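Local coordinates for antibiotic biosynthesis monooxygenase family protein (Shewanella oneidensis, PDB 2BBE) that is of unproven function but probably acts as a monooxygenase, at residues S36-T41 with Y50-S55. Sequence-based numbering, arbitrary orientation.
Sequences SLIPDT and YELNVS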
loop_
_atom_site.group_PDB
_atom_site.type_symbol
_atom_site.label_atom_id
_atom_site.label_comp_id
_atom_site.label_asym_id
_atom_site.label_seq_id
_atom_site.Cartn_x
_atom_site.Cartn_y
_atom_site.Cartn_z
ATOM N N SER A 36 -11.393 -16.209 -5.082
ATOM C CA SER A 36 -10.634 -17.273 -5.758
ATOM C C SER A 36 -9.652 -16.696 -6.805
ATOM O O SER A 36 -8.661 -17.358 -7.171
ATOM C CB SER A 36 -11.579 -18.298 -6.421
ATOM O OG SER A 36 -12.117 -17.722 -7.608
ATOM N N LEU A 37 -9.917 -15.475 -7.268
ATOM C CA LEU A 37 -9.076 -14.817 -8.278
ATOM C C LEU A 37 -7.813 -14.194 -7.691
ATOM O O LEU A 37 -6.879 -13.862 -8.428
ATOM C CB LEU A 37 -9.854 -13.695 -9.012
ATOM C CG LEU A 37 -11.194 -14.078 -9.642
ATOM C CD1 LEU A 37 -11.900 -12.845 -10.199
ATOM C CD2 LEU A 37 -11.012 -15.168 -10.710
ATOM N N ILE A 38 -7.790 -14.014 -6.375
ATOM C CA ILE A 38 -6.743 -13.195 -5.752
ATOM C C ILE A 38 -5.314 -13.797 -5.803
ATOM O O ILE A 38 -4.372 -13.093 -6.194
ATOM C CB ILE A 38 -7.148 -12.763 -4.305
ATOM C CG1 ILE A 38 -8.359 -11.826 -4.387
ATOM C CG2 ILE A 38 -5.959 -12.070 -3.572
ATOM C CD1 ILE A 38 -8.910 -11.404 -3.025
ATOM N N PRO A 39 -5.139 -15.069 -5.385
ATOM C CA PRO A 39 -3.764 -15.601 -5.322
ATOM C C PRO A 39 -3.016 -15.512 -6.641
ATOM O O PRO A 39 -1.866 -15.079 -6.637
ATOM C CB PRO A 39 -3.965 -17.059 -4.888
ATOM C CG PRO A 39 -5.213 -16.992 -4.085
ATOM C CD PRO A 39 -6.101 -16.068 -4.888
ATOM N N ASP A 40 -3.652 -15.855 -7.764
ATOM C CA ASP A 40 -2.934 -15.759 -9.043
ATOM C C ASP A 40 -2.752 -14.328 -9.542
ATOM O O ASP A 40 -1.777 -14.029 -10.233
ATOM C CB ASP A 40 -3.585 -16.609 -10.124
ATOM C CG ASP A 40 -3.330 -18.104 -9.921
ATOM O OD1 ASP A 40 -2.384 -18.494 -9.178
ATOM O OD2 ASP A 40 -4.097 -18.885 -10.509
ATOM N N THR A 41 -3.698 -13.451 -9.217
ATOM C CA THR A 41 -3.575 -12.074 -9.648
ATOM C C THR A 41 -2.432 -11.374 -8.923
ATOM O O THR A 41 -1.668 -10.637 -9.546
ATOM C CB THR A 41 -4.882 -11.288 -9.477
ATOM O OG1 THR A 41 -5.910 -11.915 -10.251
ATOM C CG2 THR A 41 -4.690 -9.849 -9.949
ATOM N N TYR A 50 -4.490 -5.706 -5.399
ATOM C CA TYR A 50 -5.715 -6.415 -5.788
ATOM C C TYR A 50 -6.488 -6.820 -4.542
ATOM O O TYR A 50 -6.341 -7.948 -4.029
ATOM C CB TYR A 50 -5.336 -7.631 -6.626
ATOM C CG TYR A 50 -6.449 -8.231 -7.441
ATOM C CD1 TYR A 50 -7.060 -7.507 -8.485
ATOM C CD2 TYR A 50 -6.845 -9.539 -7.211
ATOM C CE1 TYR A 50 -8.070 -8.082 -9.275
ATOM C CE2 TYR A 50 -7.844 -10.139 -8.000
ATOM C CZ TYR A 50 -8.445 -9.397 -9.017
ATOM O OH TYR A 50 -9.408 -10.009 -9.766
ATOM N N GLU A 51 -7.301 -5.887 -4.053
ATOM C CA GLU A 51 -7.918 -6.013 -2.743
ATOM C C GLU A 51 -9.424 -6.158 -2.885
ATOM O O GLU A 51 -10.064 -5.380 -3.599
ATOM C CB GLU A 51 -7.604 -4.782 -1.892
ATOM C CG GLU A 51 -6.115 -4.647 -1.584
ATOM C CD GLU A 51 -5.805 -3.372 -0.825
ATOM O OE1 GLU A 51 -6.744 -2.599 -0.507
ATOM O OE2 GLU A 51 -4.609 -3.151 -0.541
ATOM N N LEU A 52 -9.970 -7.163 -2.205
ATOM C CA LEU A 52 -11.410 -7.429 -2.201
ATOM C C LEU A 52 -12.069 -6.849 -0.937
ATOM O O LEU A 52 -11.465 -6.835 0.141
ATOM C CB LEU A 52 -11.651 -8.948 -2.288
ATOM C CG LEU A 52 -13.088 -9.432 -2.550
ATOM C CD1 LEU A 52 -13.666 -8.842 -3.873
ATOM C CD2 LEU A 52 -13.110 -10.973 -2.562
ATOM N N ASN A 53 -13.302 -6.369 -1.079
ATOM C CA ASN A 53 -13.973 -5.598 -0.032
ATOM C C ASN A 53 -15.474 -5.910 -0.045
ATOM O O ASN A 53 -16.085 -6.034 -1.129
ATOM C CB ASN A 53 -13.771 -4.090 -0.274
ATOM C CG ASN A 53 -12.296 -3.706 -0.479
ATOM O OD1 ASN A 53 -11.759 -3.748 -1.604
ATOM N ND2 ASN A 53 -11.641 -3.361 0.600
ATOM N N VAL A 54 -16.067 -6.035 1.140
ATOM C CA VAL A 54 -17.512 -6.231 1.268
ATOM C C VAL A 54 -18.142 -4.985 1.880
ATOM O O VAL A 54 -17.648 -4.445 2.892
ATOM C CB VAL A 54 -17.873 -7.509 2.101
ATOM C CG1 VAL A 54 -17.513 -8.736 1.292
ATOM C CG2 VAL A 54 -17.129 -7.538 3.469
ATOM N N SER A 55 -19.209 -4.513 1.240
ATOM C CA SER A 55 -19.858 -3.260 1.644
ATOM C C SER A 55 -20.517 -3.344 3.007
ATOM O O SER A 55 -21.250 -4.302 3.305
ATOM C CB SER A 55 -20.898 -2.831 0.609
ATOM O OG SER A 55 -21.592 -1.669 1.034
#
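Tyr50 turns its CG trans to the backbone N (chi1 -162°), and this lays the ring against the short helix that holds Thr41. In Thr41, OG1 sits beside the backbone N (chi1 -60°), which leaves CG2 trans to N and over one face of that ring. The methyl carbon CG2 of Thr41 lies 3.4 Å from the centroid of the Tyr50 ring, 10° off the normal: a CH-pi contact. The same rotation lets Thr41 OG1 give a hydrogen bond to Leu37 O (2.8 Å). This bond ties the threonine back to the preceding turn and fixes its rotation. Leu37 meets the far end of the tyrosine, with its CB 3.8 Å from Tyr50 OH. Ile38 approaches the ring obliquely, its CG1 3.9 Å from Tyr50 CD2. CD1 of Ile38 reaches further along the strand, 3.8 Å from Leu52 CB. No hydrogen bond joins the two segments; they meet mainly through side-chain packing, and all five touching residues are buried. Phe64 of the adjacent strand stacks on Tyr50, and Ile83 of helix 81-94 also touches it. Beyond Tyr50, residues Leu52 to Ser55 pair antiparallel with a strand of the second subunit, which carries the sheet across the interface. The helical segment after the first strand packs on strand 47-55 of a 2-3-1-4 sheet, helices on one face, as in the ferredoxin-like fold of the dimeric alpha-beta barrel superfamily.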